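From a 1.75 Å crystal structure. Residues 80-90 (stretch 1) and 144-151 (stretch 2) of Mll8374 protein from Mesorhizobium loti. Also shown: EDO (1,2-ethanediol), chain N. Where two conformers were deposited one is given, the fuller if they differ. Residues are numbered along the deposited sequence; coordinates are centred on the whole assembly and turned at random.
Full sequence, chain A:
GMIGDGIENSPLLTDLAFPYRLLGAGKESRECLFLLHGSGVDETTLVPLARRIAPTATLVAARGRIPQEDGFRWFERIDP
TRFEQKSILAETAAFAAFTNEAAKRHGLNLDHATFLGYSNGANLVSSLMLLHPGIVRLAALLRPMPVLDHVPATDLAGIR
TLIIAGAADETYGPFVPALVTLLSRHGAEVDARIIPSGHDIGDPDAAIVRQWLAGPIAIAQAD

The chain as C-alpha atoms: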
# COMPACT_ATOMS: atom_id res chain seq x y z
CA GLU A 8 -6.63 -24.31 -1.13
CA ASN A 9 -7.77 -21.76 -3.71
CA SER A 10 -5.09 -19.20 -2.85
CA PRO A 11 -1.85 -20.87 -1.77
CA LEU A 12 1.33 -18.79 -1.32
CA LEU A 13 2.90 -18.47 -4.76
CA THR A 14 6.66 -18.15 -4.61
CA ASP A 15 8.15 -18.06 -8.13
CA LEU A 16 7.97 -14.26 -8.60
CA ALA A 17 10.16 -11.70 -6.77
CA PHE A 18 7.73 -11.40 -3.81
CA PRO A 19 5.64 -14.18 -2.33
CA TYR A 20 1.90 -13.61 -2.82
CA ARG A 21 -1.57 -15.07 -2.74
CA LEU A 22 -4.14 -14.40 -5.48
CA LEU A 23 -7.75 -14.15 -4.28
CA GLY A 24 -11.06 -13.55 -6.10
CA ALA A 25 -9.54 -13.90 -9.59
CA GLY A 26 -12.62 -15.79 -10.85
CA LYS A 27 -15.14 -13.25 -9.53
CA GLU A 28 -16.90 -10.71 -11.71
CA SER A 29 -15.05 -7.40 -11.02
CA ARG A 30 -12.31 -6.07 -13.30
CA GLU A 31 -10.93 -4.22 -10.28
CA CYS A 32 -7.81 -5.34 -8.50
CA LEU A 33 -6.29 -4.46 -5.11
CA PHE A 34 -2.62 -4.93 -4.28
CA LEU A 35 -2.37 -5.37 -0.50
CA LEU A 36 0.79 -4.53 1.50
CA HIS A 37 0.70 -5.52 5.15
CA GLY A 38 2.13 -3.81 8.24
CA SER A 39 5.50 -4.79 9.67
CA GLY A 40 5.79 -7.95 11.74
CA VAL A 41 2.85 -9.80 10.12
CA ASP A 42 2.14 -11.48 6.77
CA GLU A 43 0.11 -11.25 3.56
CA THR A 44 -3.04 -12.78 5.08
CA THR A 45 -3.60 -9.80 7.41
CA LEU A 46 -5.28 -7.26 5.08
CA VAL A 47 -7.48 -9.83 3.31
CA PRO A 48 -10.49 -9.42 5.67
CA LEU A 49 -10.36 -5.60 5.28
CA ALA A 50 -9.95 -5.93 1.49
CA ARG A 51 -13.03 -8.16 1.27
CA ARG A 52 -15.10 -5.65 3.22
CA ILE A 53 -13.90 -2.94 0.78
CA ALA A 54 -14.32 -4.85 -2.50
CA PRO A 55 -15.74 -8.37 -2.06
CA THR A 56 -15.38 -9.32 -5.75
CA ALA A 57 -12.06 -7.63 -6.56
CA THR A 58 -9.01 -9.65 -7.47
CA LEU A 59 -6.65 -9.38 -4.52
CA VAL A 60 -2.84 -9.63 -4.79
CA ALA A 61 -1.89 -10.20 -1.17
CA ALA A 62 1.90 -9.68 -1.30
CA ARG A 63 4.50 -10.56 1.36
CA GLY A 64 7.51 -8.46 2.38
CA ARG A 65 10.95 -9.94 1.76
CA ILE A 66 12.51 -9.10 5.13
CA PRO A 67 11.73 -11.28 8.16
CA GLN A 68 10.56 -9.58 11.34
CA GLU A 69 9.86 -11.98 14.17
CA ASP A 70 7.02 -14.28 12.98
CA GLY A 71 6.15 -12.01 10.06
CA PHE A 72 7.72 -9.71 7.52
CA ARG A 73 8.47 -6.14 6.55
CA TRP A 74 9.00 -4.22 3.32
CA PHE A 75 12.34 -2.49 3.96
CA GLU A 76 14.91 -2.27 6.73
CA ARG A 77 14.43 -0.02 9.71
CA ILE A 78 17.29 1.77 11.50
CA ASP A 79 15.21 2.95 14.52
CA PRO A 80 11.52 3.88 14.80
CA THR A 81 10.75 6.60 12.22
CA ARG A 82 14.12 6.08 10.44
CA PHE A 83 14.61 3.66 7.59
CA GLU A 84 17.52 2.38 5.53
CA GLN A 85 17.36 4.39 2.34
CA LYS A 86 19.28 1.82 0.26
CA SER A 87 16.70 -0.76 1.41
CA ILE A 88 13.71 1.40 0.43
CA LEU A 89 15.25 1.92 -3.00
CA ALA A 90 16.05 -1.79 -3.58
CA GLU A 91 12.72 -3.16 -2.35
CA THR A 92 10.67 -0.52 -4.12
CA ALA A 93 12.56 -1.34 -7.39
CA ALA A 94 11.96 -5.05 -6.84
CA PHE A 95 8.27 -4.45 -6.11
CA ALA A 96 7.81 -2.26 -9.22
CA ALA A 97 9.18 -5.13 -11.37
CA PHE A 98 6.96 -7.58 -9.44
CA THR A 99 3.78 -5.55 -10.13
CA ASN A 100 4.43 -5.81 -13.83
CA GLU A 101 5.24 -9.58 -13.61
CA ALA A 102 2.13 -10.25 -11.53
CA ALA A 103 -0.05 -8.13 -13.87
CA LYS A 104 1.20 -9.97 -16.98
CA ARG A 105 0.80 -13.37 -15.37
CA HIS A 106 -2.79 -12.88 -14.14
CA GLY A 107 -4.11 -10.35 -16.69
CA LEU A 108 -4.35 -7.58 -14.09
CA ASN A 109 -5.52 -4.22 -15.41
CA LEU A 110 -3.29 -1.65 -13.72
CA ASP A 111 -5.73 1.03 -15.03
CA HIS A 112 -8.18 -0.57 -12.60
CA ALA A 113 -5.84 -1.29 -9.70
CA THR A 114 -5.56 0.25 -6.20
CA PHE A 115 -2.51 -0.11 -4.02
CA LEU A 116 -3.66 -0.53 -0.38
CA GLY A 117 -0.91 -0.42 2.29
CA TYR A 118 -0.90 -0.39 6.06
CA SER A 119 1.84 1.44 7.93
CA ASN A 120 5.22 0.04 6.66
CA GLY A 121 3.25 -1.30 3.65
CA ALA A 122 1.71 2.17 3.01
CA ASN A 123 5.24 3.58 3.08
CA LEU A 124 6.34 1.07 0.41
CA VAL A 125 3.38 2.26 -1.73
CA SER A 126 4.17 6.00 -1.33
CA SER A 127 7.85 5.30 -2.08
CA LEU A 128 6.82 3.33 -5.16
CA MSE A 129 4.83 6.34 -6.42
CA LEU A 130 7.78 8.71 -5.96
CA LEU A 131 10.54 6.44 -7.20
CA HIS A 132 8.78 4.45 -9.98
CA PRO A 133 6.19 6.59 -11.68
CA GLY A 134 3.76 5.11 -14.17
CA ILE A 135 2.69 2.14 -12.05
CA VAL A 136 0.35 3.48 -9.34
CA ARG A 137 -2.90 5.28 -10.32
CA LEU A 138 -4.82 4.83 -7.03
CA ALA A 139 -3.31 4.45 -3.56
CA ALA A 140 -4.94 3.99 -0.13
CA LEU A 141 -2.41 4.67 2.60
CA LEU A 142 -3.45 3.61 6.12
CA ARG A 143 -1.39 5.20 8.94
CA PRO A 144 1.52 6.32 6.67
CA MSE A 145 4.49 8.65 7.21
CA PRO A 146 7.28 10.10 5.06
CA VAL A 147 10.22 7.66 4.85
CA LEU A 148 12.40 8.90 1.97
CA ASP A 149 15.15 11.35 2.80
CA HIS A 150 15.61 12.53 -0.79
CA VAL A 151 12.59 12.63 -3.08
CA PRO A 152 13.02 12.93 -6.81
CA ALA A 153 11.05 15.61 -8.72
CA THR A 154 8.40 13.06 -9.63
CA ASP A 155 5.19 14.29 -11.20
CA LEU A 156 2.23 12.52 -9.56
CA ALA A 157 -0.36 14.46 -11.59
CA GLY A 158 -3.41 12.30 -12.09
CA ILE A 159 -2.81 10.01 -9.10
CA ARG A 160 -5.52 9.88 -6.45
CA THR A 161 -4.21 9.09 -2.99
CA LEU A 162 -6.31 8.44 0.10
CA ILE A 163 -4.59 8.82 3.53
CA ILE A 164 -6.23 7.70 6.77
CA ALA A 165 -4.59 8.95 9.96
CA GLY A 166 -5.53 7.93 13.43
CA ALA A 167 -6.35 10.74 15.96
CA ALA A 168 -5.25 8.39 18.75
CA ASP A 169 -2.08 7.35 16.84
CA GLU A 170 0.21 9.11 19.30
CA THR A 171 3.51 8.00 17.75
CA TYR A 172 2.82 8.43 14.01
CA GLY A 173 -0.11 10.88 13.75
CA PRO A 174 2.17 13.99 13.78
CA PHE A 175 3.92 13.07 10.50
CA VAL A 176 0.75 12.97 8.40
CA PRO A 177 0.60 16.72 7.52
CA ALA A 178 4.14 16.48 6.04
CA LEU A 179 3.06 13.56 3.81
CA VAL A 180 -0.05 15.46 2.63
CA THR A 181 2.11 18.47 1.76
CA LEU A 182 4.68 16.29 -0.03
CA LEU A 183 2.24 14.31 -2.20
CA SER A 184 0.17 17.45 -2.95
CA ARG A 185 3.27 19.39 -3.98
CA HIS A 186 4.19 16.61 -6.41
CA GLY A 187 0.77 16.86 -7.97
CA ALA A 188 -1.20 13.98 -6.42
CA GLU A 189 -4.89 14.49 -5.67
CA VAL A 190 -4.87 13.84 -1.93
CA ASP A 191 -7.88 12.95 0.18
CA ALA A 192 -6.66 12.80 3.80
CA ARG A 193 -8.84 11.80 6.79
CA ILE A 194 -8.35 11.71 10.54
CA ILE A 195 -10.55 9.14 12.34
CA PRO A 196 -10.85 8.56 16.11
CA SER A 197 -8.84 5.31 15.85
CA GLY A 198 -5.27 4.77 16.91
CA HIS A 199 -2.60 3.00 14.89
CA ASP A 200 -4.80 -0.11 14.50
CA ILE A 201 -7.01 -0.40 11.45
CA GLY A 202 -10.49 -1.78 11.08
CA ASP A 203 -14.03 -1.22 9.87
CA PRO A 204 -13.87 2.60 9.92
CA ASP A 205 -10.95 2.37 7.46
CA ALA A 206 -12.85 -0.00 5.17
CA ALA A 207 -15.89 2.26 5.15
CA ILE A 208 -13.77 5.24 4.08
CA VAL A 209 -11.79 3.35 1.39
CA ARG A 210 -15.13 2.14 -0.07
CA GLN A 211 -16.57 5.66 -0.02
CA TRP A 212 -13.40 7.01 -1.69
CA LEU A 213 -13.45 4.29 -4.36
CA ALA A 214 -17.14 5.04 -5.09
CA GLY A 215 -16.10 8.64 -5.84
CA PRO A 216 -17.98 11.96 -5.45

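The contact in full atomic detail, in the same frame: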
# COMPACT_ATOMS: atom_id res chain seq x y z
N PRO A 80 12.85 3.30 15.12
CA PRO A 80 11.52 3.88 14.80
C PRO A 80 11.61 5.29 14.18
O PRO A 80 12.36 6.16 14.64
CB PRO A 80 10.76 3.87 16.13
CG PRO A 80 11.41 2.68 16.89
CD PRO A 80 12.88 2.67 16.46
N THR A 81 10.84 5.43 13.10
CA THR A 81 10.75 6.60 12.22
C THR A 81 11.91 6.77 11.23
O THR A 81 11.82 7.63 10.35
CB THR A 81 10.52 7.93 12.99
OG1 THR A 81 11.77 8.38 13.55
CG2 THR A 81 9.46 7.78 14.07
N ARG A 82 12.96 5.95 11.32
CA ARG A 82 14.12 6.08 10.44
C ARG A 82 14.47 4.78 9.73
O ARG A 82 14.76 3.77 10.36
CB ARG A 82 15.34 6.56 11.21
CG ARG A 82 15.22 8.01 11.64
CD ARG A 82 16.56 8.64 11.94
NE ARG A 82 17.50 8.81 10.81
CZ ARG A 82 18.65 8.14 10.65
NH1 ARG A 82 19.03 7.18 11.49
NH2 ARG A 82 19.44 8.43 9.61
N PHE A 83 14.54 4.85 8.41
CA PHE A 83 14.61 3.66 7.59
C PHE A 83 15.83 3.69 6.70
O PHE A 83 16.33 4.77 6.34
CB PHE A 83 13.32 3.51 6.80
CG PHE A 83 12.12 3.51 7.68
CD1 PHE A 83 11.77 2.36 8.36
CD2 PHE A 83 11.41 4.67 7.91
CE1 PHE A 83 10.71 2.35 9.23
CE2 PHE A 83 10.36 4.68 8.80
CZ PHE A 83 9.98 3.51 9.44
N GLU A 84 16.33 2.50 6.36
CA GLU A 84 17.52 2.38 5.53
C GLU A 84 17.16 2.75 4.10
O GLU A 84 16.36 2.07 3.46
CB GLU A 84 18.11 0.97 5.61
CG GLU A 84 18.57 0.60 7.00
CD GLU A 84 19.26 -0.74 7.10
OE1 GLU A 84 19.39 -1.42 6.06
OE2 GLU A 84 19.67 -1.12 8.22
N GLN A 85 17.77 3.81 3.60
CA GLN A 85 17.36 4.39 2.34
C GLN A 85 17.71 3.46 1.18
O GLN A 85 16.89 3.28 0.29
CB GLN A 85 17.97 5.78 2.19
CG GLN A 85 17.56 6.74 3.26
CD GLN A 85 16.11 7.09 3.21
OE1 GLN A 85 15.65 7.65 2.22
NE2 GLN A 85 15.38 6.80 4.26
N LYS A 86 18.87 2.82 1.25
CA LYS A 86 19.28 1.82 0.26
C LYS A 86 18.28 0.64 0.18
O LYS A 86 17.99 0.11 -0.90
CB LYS A 86 20.72 1.35 0.57
CG LYS A 86 21.33 0.42 -0.42
N SER A 87 17.73 0.25 1.33
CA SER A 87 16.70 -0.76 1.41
C SER A 87 15.37 -0.34 0.78
O SER A 87 14.77 -1.11 0.03
CB SER A 87 16.51 -1.18 2.86
OG SER A 87 15.63 -2.28 2.93
N ILE A 88 14.94 0.89 1.05
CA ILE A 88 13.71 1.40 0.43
C ILE A 88 13.88 1.37 -1.09
O ILE A 88 13.02 0.93 -1.81
CB ILE A 88 13.35 2.84 0.88
CG1 ILE A 88 13.08 2.90 2.40
CG2 ILE A 88 12.11 3.40 0.11
CD1 ILE A 88 12.91 4.30 3.01
N LEU A 89 15.01 1.85 -1.56
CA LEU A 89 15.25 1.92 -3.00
C LEU A 89 15.23 0.52 -3.65
O LEU A 89 14.59 0.33 -4.70
CB LEU A 89 16.54 2.67 -3.29
CG LEU A 89 16.47 4.20 -3.48
CD1 LEU A 89 15.61 4.91 -2.45
CD2 LEU A 89 17.87 4.76 -3.45
N ALA A 90 15.90 -0.46 -3.02
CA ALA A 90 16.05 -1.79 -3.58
C ALA A 90 14.71 -2.51 -3.60
O ALA A 90 14.36 -3.13 -4.61
CB ALA A 90 17.09 -2.60 -2.80
N PRO A 144 0.23 6.14 7.30
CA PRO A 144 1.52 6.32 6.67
C PRO A 144 2.35 7.45 7.29
O PRO A 144 1.85 8.20 8.11
CB PRO A 144 1.14 6.72 5.24
CG PRO A 144 -0.11 7.58 5.50
CD PRO A 144 -0.82 6.92 6.61
N MSE A 145 3.60 7.55 6.87
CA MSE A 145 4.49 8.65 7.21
C MSE A 145 5.50 8.81 6.09
O MSE A 145 5.67 7.89 5.31
CB MSE A 145 5.20 8.39 8.56
CG MSE A 145 6.23 7.28 8.55
SE MSE A 145 7.17 7.18 10.23
CE MSE A 145 8.17 8.86 10.14
N PRO A 146 6.15 9.99 5.98
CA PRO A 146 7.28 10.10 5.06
C PRO A 146 8.45 9.25 5.54
O PRO A 146 8.72 9.17 6.74
CB PRO A 146 7.65 11.61 5.11
CG PRO A 146 6.43 12.29 5.75
CD PRO A 146 5.89 11.25 6.69
N VAL A 147 9.09 8.58 4.58
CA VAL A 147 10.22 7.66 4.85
C VAL A 147 11.46 7.91 4.00
O VAL A 147 12.54 7.41 4.33
CB VAL A 147 9.80 6.17 4.70
CG1 VAL A 147 8.66 5.83 5.67
CG2 VAL A 147 9.37 5.80 3.25
N LEU A 148 11.32 8.65 2.90
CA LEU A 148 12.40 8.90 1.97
C LEU A 148 13.09 10.18 2.37
O LEU A 148 12.45 11.18 2.56
CB LEU A 148 11.90 9.07 0.54
CG LEU A 148 11.75 7.85 -0.35
CD1 LEU A 148 11.30 8.33 -1.75
CD2 LEU A 148 13.07 7.06 -0.38
N ASP A 149 14.40 10.14 2.48
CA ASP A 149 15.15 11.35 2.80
C ASP A 149 15.28 12.29 1.60
O ASP A 149 15.24 13.50 1.76
CB ASP A 149 16.56 11.02 3.29
CG ASP A 149 16.57 10.35 4.66
OD1 ASP A 149 15.52 10.35 5.36
OD2 ASP A 149 17.66 9.80 5.01
N HIS A 150 15.51 11.73 0.42
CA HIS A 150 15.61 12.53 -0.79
C HIS A 150 14.54 12.03 -1.76
O HIS A 150 14.43 10.82 -2.03
CB HIS A 150 17.03 12.48 -1.37
CG HIS A 150 18.09 12.88 -0.38
ND1 HIS A 150 18.07 14.09 0.30
CD2 HIS A 150 19.19 12.22 0.08
CE1 HIS A 150 19.11 14.16 1.11
NE2 HIS A 150 19.80 13.04 1.00
N VAL A 151 13.70 12.95 -2.22
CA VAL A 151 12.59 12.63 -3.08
C VAL A 151 12.93 13.18 -4.45
O VAL A 151 13.31 14.33 -4.56
CB VAL A 151 11.28 13.27 -2.55
CG1 VAL A 151 10.11 12.81 -3.35
CG2 VAL A 151 11.09 12.94 -1.06
C1 EDO N . 21.61 3.94 4.15
O1 EDO N . 21.05 3.50 2.92
C2 EDO N . 20.97 5.26 4.51
O2 EDO N . 19.85 4.98 5.34
O HOH W 1 11.38 9.05 8.30
O HOH W 2 13.48 7.21 6.99
O HOH W 3 16.57 9.01 0.06

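The rule of this contact is one polar side chain laid along a backbone, with apolar side chains packed beside it. Gln-85, in the first turn of a helix, bends through two m rotamers so that its amide lies against the loop. Gln-85 OE1 accepts from Asp-149 N at 2.8 Å, while Gln-85 NE2 donates to Val-147 O at 2.9 Å; both bonds are nearly straight, so the amide bridges the backbone across Leu-148 and fits as a flat plug. Gln-85 NE2 also donates to Phe-83 O at 3.1 Å, which ties the amide back to the short strand that precedes the helix.

Val-147 packs alongside the ring and the helix, CG1 nearer Phe-83 and CG2 nearer Ile-88: Val-147 CG1 sits 3.7 Å from Phe-83 CD2, and Val-147 CG2 lies 3.9 Å from Ile-88 CD1. One turn along from Gln-85, Ile-88 and Leu-89 form a shallow seat for Leu-148, whose CD2 lies 3.8 Å from Ile-88 CG2 and 3.9 Å from Leu-89 CD1.

Beyond the ring, selenomethionine Met-145 reaches out: Met-145 SE meets the edge of Phe-83, 4.3 Å from Phe-83 CE2, and Met-145 CE ends 3.8 Å from Thr-81 CB. A water links the two backbones, accepting from Phe-83 N (3.0 Å) and donating to Val-147 O (2.8 Å).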